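Transcription termination factor FttA (Pyrococcus horikoshii, PDB 3AF6) probably terminates archaeal transcription by cutting nascent RNA, acting as a zinc-dependent endonuclease and 5'-3' exonuclease of the metallo-beta-lactamase superfamily. Local coordinates at residues V200-L205 with F232-A237; F213-F218 with D250-T255. All coordinates share one frame; numbering follows the deposited sequence.

Interaction 1: V200-L205 with F232-A237; sequences VGRSAL and FPHFDA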
ATOM      1  N   VAL A 200      -3.472   9.656 -15.842  1.00 40.50           N
ATOM      2  CA  VAL A 200      -2.734   8.769 -14.953  1.00 42.42           C
ATOM      3  C   VAL A 200      -2.236   9.725 -13.870  1.00 43.74           C
ATOM      4  O   VAL A 200      -1.842  10.855 -14.171  1.00 46.39           O
ATOM      5  CB  VAL A 200      -1.513   8.141 -15.668  1.00 44.17           C
ATOM      6  CG1 VAL A 200      -0.572   7.535 -14.651  1.00 44.27           C
ATOM      7  CG2 VAL A 200      -1.967   7.071 -16.655  1.00 42.50           C
ATOM      8  N   GLY A 201      -2.273   9.324 -12.609  1.00 42.69           N
ATOM      9  CA  GLY A 201      -1.777  10.245 -11.600  1.00 39.52           C
ATOM     10  C   GLY A 201      -2.800  10.978 -10.752  1.00 36.42           C
ATOM     11  O   GLY A 201      -3.940  11.202 -11.161  1.00 35.47           O
ATOM     12  N   ARG A 202      -2.355  11.352  -9.554  1.00 34.30           N
ATOM     13  CA  ARG A 202      -3.159  12.051  -8.562  1.00 32.08           C
ATOM     14  C   ARG A 202      -4.559  11.468  -8.365  1.00 31.02           C
ATOM     15  O   ARG A 202      -5.522  12.216  -8.175  1.00 30.29           O
ATOM     16  CB  ARG A 202      -3.245  13.553  -8.885  1.00 30.73           C
ATOM     17  CG  ARG A 202      -3.955  13.897 -10.185  1.00 31.80           C
ATOM     18  CD  ARG A 202      -4.254  15.371 -10.280  1.00 28.00           C
ATOM     19  NE  ARG A 202      -4.767  15.705 -11.601  1.00 32.70           N
ATOM     20  CZ  ARG A 202      -5.126  16.929 -11.985  1.00 32.18           C
ATOM     21  NH1 ARG A 202      -5.028  17.946 -11.141  1.00 31.62           N
ATOM     22  NH2 ARG A 202      -5.580  17.133 -13.214  1.00 29.52           N
ATOM     23  N   SER A 203      -4.652  10.135  -8.389  1.00 29.45           N
ATOM     24  CA  SER A 203      -5.917   9.420  -8.203  1.00 28.60           C
ATOM     25  C   SER A 203      -6.591   9.925  -6.947  1.00 27.90           C
ATOM     26  O   SER A 203      -5.950  10.048  -5.897  1.00 30.27           O
ATOM     27  CB  SER A 203      -5.681   7.901  -8.056  1.00 29.38           C
ATOM     28  OG  SER A 203      -5.602   7.245  -9.306  1.00 28.71           O
ATOM     29  N   ALA A 204      -7.883  10.197  -7.043  1.00 25.54           N
ATOM     30  CA  ALA A 204      -8.636  10.707  -5.909  1.00 27.24           C
ATOM     31  C   ALA A 204     -10.105  10.649  -6.294  1.00 30.27           C
ATOM     32  O   ALA A 204     -10.551  11.359  -7.196  1.00 31.24           O
ATOM     33  CB  ALA A 204      -8.217  12.147  -5.611  1.00 27.92           C
ATOM     34  N   LEU A 205     -10.857   9.804  -5.599  1.00 32.16           N
ATOM     35  CA  LEU A 205     -12.265   9.612  -5.900  1.00 33.58           C
ATOM     36  C   LEU A 205     -13.104   9.804  -4.644  1.00 34.61           C
ATOM     37  O   LEU A 205     -12.892   9.140  -3.621  1.00 34.98           O
ATOM     38  CB  LEU A 205     -12.451   8.215  -6.494  1.00 33.78           C
ATOM     39  CG  LEU A 205     -13.795   7.703  -6.990  1.00 36.82           C
ATOM     40  CD1 LEU A 205     -13.539   6.592  -7.986  1.00 37.47           C
ATOM     41  CD2 LEU A 205     -14.633   7.185  -5.831  1.00 38.41           C
ATOM     42  N   PHE A 232      -2.015  18.280  -8.220  1.00 37.37           N
ATOM     43  CA  PHE A 232      -2.844  17.913  -7.080  1.00 37.28           C
ATOM     44  C   PHE A 232      -4.275  17.600  -7.425  1.00 35.82           C
ATOM     45  O   PHE A 232      -4.788  18.020  -8.458  1.00 38.12           O
ATOM     46  CB  PHE A 232      -2.917  19.041  -6.042  1.00 39.15           C
ATOM     47  CG  PHE A 232      -1.594  19.574  -5.599  1.00 41.67           C
ATOM     48  CD1 PHE A 232      -0.432  18.824  -5.736  1.00 41.02           C
ATOM     49  CD2 PHE A 232      -1.524  20.831  -4.996  1.00 42.35           C
ATOM     50  CE1 PHE A 232       0.775  19.308  -5.282  1.00 43.59           C
ATOM     51  CE2 PHE A 232      -0.322  21.330  -4.534  1.00 43.48           C
ATOM     52  CZ  PHE A 232       0.837  20.568  -4.676  1.00 45.39           C
ATOM     53  N   PRO A 233      -4.942  16.843  -6.551  1.00 33.53           N
ATOM     54  CA  PRO A 233      -6.347  16.492  -6.751  1.00 32.79           C
ATOM     55  C   PRO A 233      -7.080  17.840  -6.668  1.00 31.71           C
ATOM     56  O   PRO A 233      -6.582  18.784  -6.057  1.00 29.60           O
ATOM     57  CB  PRO A 233      -6.653  15.612  -5.545  1.00 30.28           C
ATOM     58  CG  PRO A 233      -5.374  14.909  -5.336  1.00 34.01           C
ATOM     59  CD  PRO A 233      -4.340  16.010  -5.498  1.00 32.45           C
ATOM     60  N   HIS A 234      -8.253  17.935  -7.273  1.00 32.48           N
ATOM     61  CA  HIS A 234      -9.000  19.183  -7.252  1.00 31.24           C
ATOM     62  C   HIS A 234      -9.517  19.646  -5.902  1.00 32.12           C
ATOM     63  O   HIS A 234     -10.618  19.285  -5.494  1.00 32.31           O
ATOM     64  CB  HIS A 234     -10.165  19.108  -8.223  1.00 30.61           C
ATOM     65  CG  HIS A 234      -9.777  19.387  -9.631  1.00 32.57           C
ATOM     66  ND1 HIS A 234      -9.571  20.665 -10.103  1.00 33.62           N
ATOM     67  CD2 HIS A 234      -9.517  18.557 -10.666  1.00 32.71           C
ATOM     68  CE1 HIS A 234      -9.203  20.610 -11.368  1.00 32.57           C
ATOM     69  NE2 HIS A 234      -9.163  19.341 -11.734  1.00 31.37           N
ATOM     70  N   PHE A 235      -8.714  20.461  -5.225  1.00 33.11           N
ATOM     71  CA  PHE A 235      -9.093  21.038  -3.937  1.00 32.83           C
ATOM     72  C   PHE A 235     -10.124  22.110  -4.235  1.00 32.62           C
ATOM     73  O   PHE A 235     -10.858  22.548  -3.347  1.00 31.52           O
ATOM     74  CB  PHE A 235      -7.893  21.708  -3.267  1.00 31.19           C
ATOM     75  CG  PHE A 235      -7.048  20.778  -2.457  1.00 29.54           C
ATOM     76  CD1 PHE A 235      -7.408  20.449  -1.157  1.00 28.24           C
ATOM     77  CD2 PHE A 235      -5.868  20.261  -2.977  1.00 27.85           C
ATOM     78  CE1 PHE A 235      -6.595  19.622  -0.379  1.00 28.41           C
ATOM     79  CE2 PHE A 235      -5.052  19.431  -2.202  1.00 28.58           C
ATOM     80  CZ  PHE A 235      -5.417  19.116  -0.905  1.00 25.34           C
ATOM     81  N   ASP A 236     -10.159  22.531  -5.498  1.00 32.26           N
ATOM     82  CA  ASP A 236     -11.086  23.564  -5.920  1.00 33.67           C
ATOM     83  C   ASP A 236     -12.473  23.045  -6.304  1.00 33.51           C
ATOM     84  O   ASP A 236     -13.204  23.707  -7.034  1.00 36.96           O
ATOM     85  CB  ASP A 236     -10.475  24.395  -7.067  1.00 33.18           C
ATOM     86  CG  ASP A 236     -10.210  23.576  -8.316  1.00 37.47           C
ATOM     87  OD1 ASP A 236     -10.235  22.330  -8.222  1.00 38.63           O
ATOM     88  OD2 ASP A 236      -9.956  24.180  -9.389  1.00 37.06           O
ATOM     89  N   ALA A 237     -12.840  21.860  -5.828  1.00 31.53           N
ATOM     90  CA  ALA A 237     -14.177  21.332  -6.110  1.00 30.52           C
ATOM     91  C   ALA A 237     -15.074  21.776  -4.947  1.00 30.16           C
ATOM     92  O   ALA A 237     -14.782  21.496  -3.790  1.00 33.09           O
ATOM     93  CB  ALA A 237     -14.146  19.814  -6.213  1.00 26.43           C
TER

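Interaction 2: F213-F218 with D250-T255; sequences FVLVDF and DAIIIT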
ATOM      1  N   PHE A 213     -19.273  10.497   3.539  1.00 32.25           N
ATOM      2  CA  PHE A 213     -18.262  10.856   2.571  1.00 32.92           C
ATOM      3  C   PHE A 213     -16.987  10.065   2.841  1.00 33.07           C
ATOM      4  O   PHE A 213     -16.507   9.985   3.982  1.00 32.34           O
ATOM      5  CB  PHE A 213     -17.955  12.354   2.651  1.00 31.08           C
ATOM      6  CG  PHE A 213     -19.073  13.220   2.175  1.00 29.83           C
ATOM      7  CD1 PHE A 213     -19.405  13.266   0.823  1.00 29.05           C
ATOM      8  CD2 PHE A 213     -19.791  14.008   3.073  1.00 29.70           C
ATOM      9  CE1 PHE A 213     -20.438  14.089   0.367  1.00 29.06           C
ATOM     10  CE2 PHE A 213     -20.821  14.836   2.631  1.00 30.92           C
ATOM     11  CZ  PHE A 213     -21.148  14.877   1.271  1.00 30.16           C
ATOM     12  N   VAL A 214     -16.457   9.462   1.787  1.00 30.81           N
ATOM     13  CA  VAL A 214     -15.218   8.719   1.892  1.00 31.41           C
ATOM     14  C   VAL A 214     -14.362   9.057   0.677  1.00 31.79           C
ATOM     15  O   VAL A 214     -14.864   9.229  -0.442  1.00 30.63           O
ATOM     16  CB  VAL A 214     -15.438   7.182   1.948  1.00 30.96           C
ATOM     17  CG1 VAL A 214     -16.282   6.811   3.152  1.00 29.68           C
ATOM     18  CG2 VAL A 214     -16.078   6.710   0.674  1.00 32.25           C
ATOM     19  N   LEU A 215     -13.062   9.159   0.914  1.00 32.06           N
ATOM     20  CA  LEU A 215     -12.123   9.468  -0.140  1.00 33.61           C
ATOM     21  C   LEU A 215     -11.360   8.201  -0.490  1.00 34.27           C
ATOM     22  O   LEU A 215     -10.771   7.566   0.390  1.00 37.07           O
ATOM     23  CB  LEU A 215     -11.160  10.551   0.346  1.00 35.81           C
ATOM     24  CG  LEU A 215     -10.250  11.267  -0.657  1.00 38.30           C
ATOM     25  CD1 LEU A 215     -11.067  11.747  -1.847  1.00 38.54           C
ATOM     26  CD2 LEU A 215      -9.568  12.454   0.042  1.00 39.67           C
ATOM     27  N   VAL A 216     -11.395   7.804  -1.756  1.00 32.58           N
ATOM     28  CA  VAL A 216     -10.641   6.623  -2.168  1.00 30.60           C
ATOM     29  C   VAL A 216      -9.406   7.132  -2.882  1.00 28.98           C
ATOM     30  O   VAL A 216      -9.482   7.662  -3.985  1.00 26.82           O
ATOM     31  CB  VAL A 216     -11.450   5.708  -3.099  1.00 30.99           C
ATOM     32  CG1 VAL A 216     -10.577   4.555  -3.581  1.00 26.78           C
ATOM     33  CG2 VAL A 216     -12.650   5.166  -2.347  1.00 32.03           C
ATOM     34  N   ASP A 217      -8.272   6.961  -2.218  1.00 30.03           N
ATOM     35  CA  ASP A 217      -6.975   7.424  -2.687  1.00 31.61           C
ATOM     36  C   ASP A 217      -6.896   8.946  -2.689  1.00 32.85           C
ATOM     37  O   ASP A 217      -7.915   9.646  -2.651  1.00 32.45           O
ATOM     38  CB  ASP A 217      -6.640   6.871  -4.075  1.00 31.43           C
ATOM     39  CG  ASP A 217      -6.271   5.388  -4.034  1.00 36.46           C
ATOM     40  OD1 ASP A 217      -5.972   4.878  -2.924  1.00 37.04           O
ATOM     41  OD2 ASP A 217      -6.266   4.739  -5.105  1.00 37.08           O
ATOM     42  N   PHE A 218      -5.668   9.444  -2.682  1.00 32.84           N
ATOM     43  CA  PHE A 218      -5.394  10.870  -2.697  1.00 32.51           C
ATOM     44  C   PHE A 218      -3.931  10.974  -3.091  1.00 34.89           C
ATOM     45  O   PHE A 218      -3.041  11.137  -2.247  1.00 31.91           O
ATOM     46  CB  PHE A 218      -5.607  11.478  -1.319  1.00 33.13           C
ATOM     47  CG  PHE A 218      -5.899  12.952  -1.353  1.00 36.31           C
ATOM     48  CD1 PHE A 218      -7.056  13.428  -1.973  1.00 35.59           C
ATOM     49  CD2 PHE A 218      -5.027  13.865  -0.772  1.00 35.23           C
ATOM     50  CE1 PHE A 218      -7.333  14.786  -2.013  1.00 35.47           C
ATOM     51  CE2 PHE A 218      -5.300  15.234  -0.808  1.00 35.49           C
ATOM     52  CZ  PHE A 218      -6.448  15.695  -1.426  1.00 34.64           C
ATOM     53  N   ASP A 250     -15.709  11.079   6.471  1.00 40.52           N
ATOM     54  CA  ASP A 250     -15.748   9.901   7.333  1.00 38.14           C
ATOM     55  C   ASP A 250     -14.458   9.112   7.276  1.00 36.61           C
ATOM     56  O   ASP A 250     -13.990   8.604   8.288  1.00 37.20           O
ATOM     57  CB  ASP A 250     -16.885   8.969   6.914  1.00 40.13           C
ATOM     58  CG  ASP A 250     -18.255   9.545   7.194  1.00 42.36           C
ATOM     59  OD1 ASP A 250     -18.685   9.520   8.368  1.00 42.56           O
ATOM     60  OD2 ASP A 250     -18.903  10.021   6.236  1.00 44.93           O
ATOM     61  N   ALA A 251     -13.881   9.003   6.088  1.00 36.30           N
ATOM     62  CA  ALA A 251     -12.668   8.226   5.951  1.00 34.36           C
ATOM     63  C   ALA A 251     -11.972   8.340   4.614  1.00 33.07           C
ATOM     64  O   ALA A 251     -12.562   8.744   3.617  1.00 32.84           O
ATOM     65  CB  ALA A 251     -12.986   6.762   6.216  1.00 35.76           C
ATOM     66  N   ILE A 252     -10.696   7.966   4.619  1.00 32.37           N
ATOM     67  CA  ILE A 252      -9.879   7.933   3.415  1.00 30.84           C
ATOM     68  C   ILE A 252      -9.420   6.472   3.284  1.00 30.57           C
ATOM     69  O   ILE A 252      -9.116   5.821   4.277  1.00 31.70           O
ATOM     70  CB  ILE A 252      -8.643   8.852   3.528  1.00 29.25           C
ATOM     71  CG1 ILE A 252      -9.088  10.313   3.673  1.00 31.22           C
ATOM     72  CG2 ILE A 252      -7.773   8.697   2.290  1.00 26.72           C
ATOM     73  CD1 ILE A 252      -7.945  11.321   3.856  1.00 28.43           C
ATOM     74  N   ILE A 253      -9.398   5.946   2.071  1.00 29.73           N
ATOM     75  CA  ILE A 253      -8.959   4.575   1.866  1.00 30.27           C
ATOM     76  C   ILE A 253      -7.853   4.605   0.825  1.00 30.76           C
ATOM     77  O   ILE A 253      -7.954   5.346  -0.154  1.00 33.13           O
ATOM     78  CB  ILE A 253     -10.109   3.693   1.334  1.00 30.73           C
ATOM     79  CG1 ILE A 253     -11.352   3.896   2.200  1.00 32.56           C
ATOM     80  CG2 ILE A 253      -9.691   2.229   1.334  1.00 26.69           C
ATOM     81  CD1 ILE A 253     -12.566   3.163   1.704  1.00 35.67           C
ATOM     82  N   ILE A 254      -6.806   3.811   1.018  1.00 28.35           N
ATOM     83  CA  ILE A 254      -5.725   3.790   0.046  1.00 30.02           C
ATOM     84  C   ILE A 254      -5.574   2.415  -0.608  1.00 32.73           C
ATOM     85  O   ILE A 254      -5.398   1.417   0.088  1.00 36.13           O
ATOM     86  CB  ILE A 254      -4.393   4.196   0.705  1.00 28.15           C
ATOM     87  CG1 ILE A 254      -4.552   5.561   1.400  1.00 29.55           C
ATOM     88  CG2 ILE A 254      -3.285   4.228  -0.340  1.00 24.85           C
ATOM     89  CD1 ILE A 254      -5.076   6.707   0.504  1.00 23.32           C
ATOM     90  N   THR A 255      -5.641   2.366  -1.941  1.00 32.38           N
ATOM     91  CA  THR A 255      -5.508   1.109  -2.681  1.00 32.34           C
ATOM     92  C   THR A 255      -4.094   0.528  -2.561  1.00 35.53           C
ATOM     93  O   THR A 255      -3.928  -0.684  -2.355  1.00 36.38           O
ATOM     94  CB  THR A 255      -5.819   1.292  -4.184  1.00 31.55           C
ATOM     95  OG1 THR A 255      -4.856   2.169  -4.777  1.00 28.97           O
ATOM     96  CG2 THR A 255      -7.201   1.867  -4.371  1.00 30.95           C
TER

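Interaction 1: V200-L205 with F232-A237
Beside the two-zinc centre of the metallo-beta-lactamase domain, the turn leading into strand 204-209 meets the loop between helices 228-231 and 238-245, and Arg202 makes the main link. Its NH1 donates to Phe232 O at 2.7 Å, with an N-H...O angle of 151°; the acceptor lies at the edge of the guanidinium, close to its plane. CG of Arg202 sits between the backbone N and the carbonyl carbon (chi1 64°), and from there the chain runs extended to NE, carrying the guanidinium past the end of helix 228-231. On the way CD passes Phe232 O at 3.3 Å. NH1 also bonds to Tyr229 O, so a single nitrogen takes up two carbonyls, one within helix 228-231 and one just after it, while NE is held by a salt bridge to Glu199 and NH2 by one to a bound sulfate, probably from the crystallisation liquor. This placing of an arginine near the metals, its side chain about 9 Å from a zinc ion, is consistent with a pocket suited to phosphate groups. His234 NE2 lies near the sulfate and comes 4.4 Å from Arg202 NH1, oblique to the guanidinium. The imidazole is anchored from its other nitrogen: ND1 donates to Asp236 OD1 at 2.6 Å, with that oxygen in the ring plane offering its syn lone pair. Both residues belong to the type I turn from His234 to Ala237, which leads into helix 238-245. Nearer the strand Ala204 CB makes an apolar contact with Pro233 CB at 3.8 Å. Separately, Pro233 CG rests against Arg202 O in van der Waals contact at 3.9 Å.

Interaction 2: F213-F218 with D250-T255
Phe213 and Asp250 start the pairing of strands 213-216 and 251-253, which run parallel through the middle of a mixed sheet. Both polar backbone atoms of Phe213 are used here: its N donates to Asp250 OD2 at 2.8 Å, and its O accepts from Asp250 N. With CG anti to its own carbonyl carbon (chi1 -69°), the Asp250 side chain reaches back to that N-H; its other oxygen, OD1, is in a salt bridge with Arg180. Further along, Leu215 bonds with both of its backbone groups, its N to Ala251 O (2.8 Å) and its O to Ile253 N (2.7 Å), and Asp217 N closes the series on Ile253 O. Val214 and Val216 turn their backbone bonds to strand 204-209 instead. Val214, Val216, Ala251 and Ile253 share a face, where Val214 and Ile253 touch strands 335-341 and 349-355 of the second sheet; on the other face Leu215 CB packs on Ile252 CG1 at 3.9 Å. Further on, the buried carboxylate of Asp217 grips Thr255 twice, crossing its side chain at about a right angle. OD1 takes Thr255 N at 2.7 Å, OD2 takes Thr255 OG1 at 2.9 Å, and each uses its syn lone pair. OD2 also accepts from ND1 of His261, a zinc ligand, so Asp217 is a second-shell residue that orients a metal-binding imidazole. An aspartate following the hydrophobic run of one strand and bracing the start of the HxHxDH segment that follows its neighbour, here from His256 to His261, is characteristic of the metallo-beta-lactamase fold.

How the interactions relate
The segments alternate along the chain, and the two contacts, with centres 12 Å apart, share one sheet. Strand 204-209 leaves interaction 1 and lies antiparallel beside strand 213-216 of interaction 2, where Leu205 O and Val216 N, 2.7 Å apart, probably hydrogen-bond. Side-chain packing joins them again: Phe218 CZ lies 3.6 Å from Phe235 CZ, and Phe218 CE1 lies 3.7 Å from Pro233 CB. Both lie beside the zinc centre. Interaction 2 sets the shell behind the ligands, with the Thr255 side chain about 7 Å from a zinc ion, whereas interaction 1 places the Arg202 side chain about 6 Å from that of the ligand Asp260.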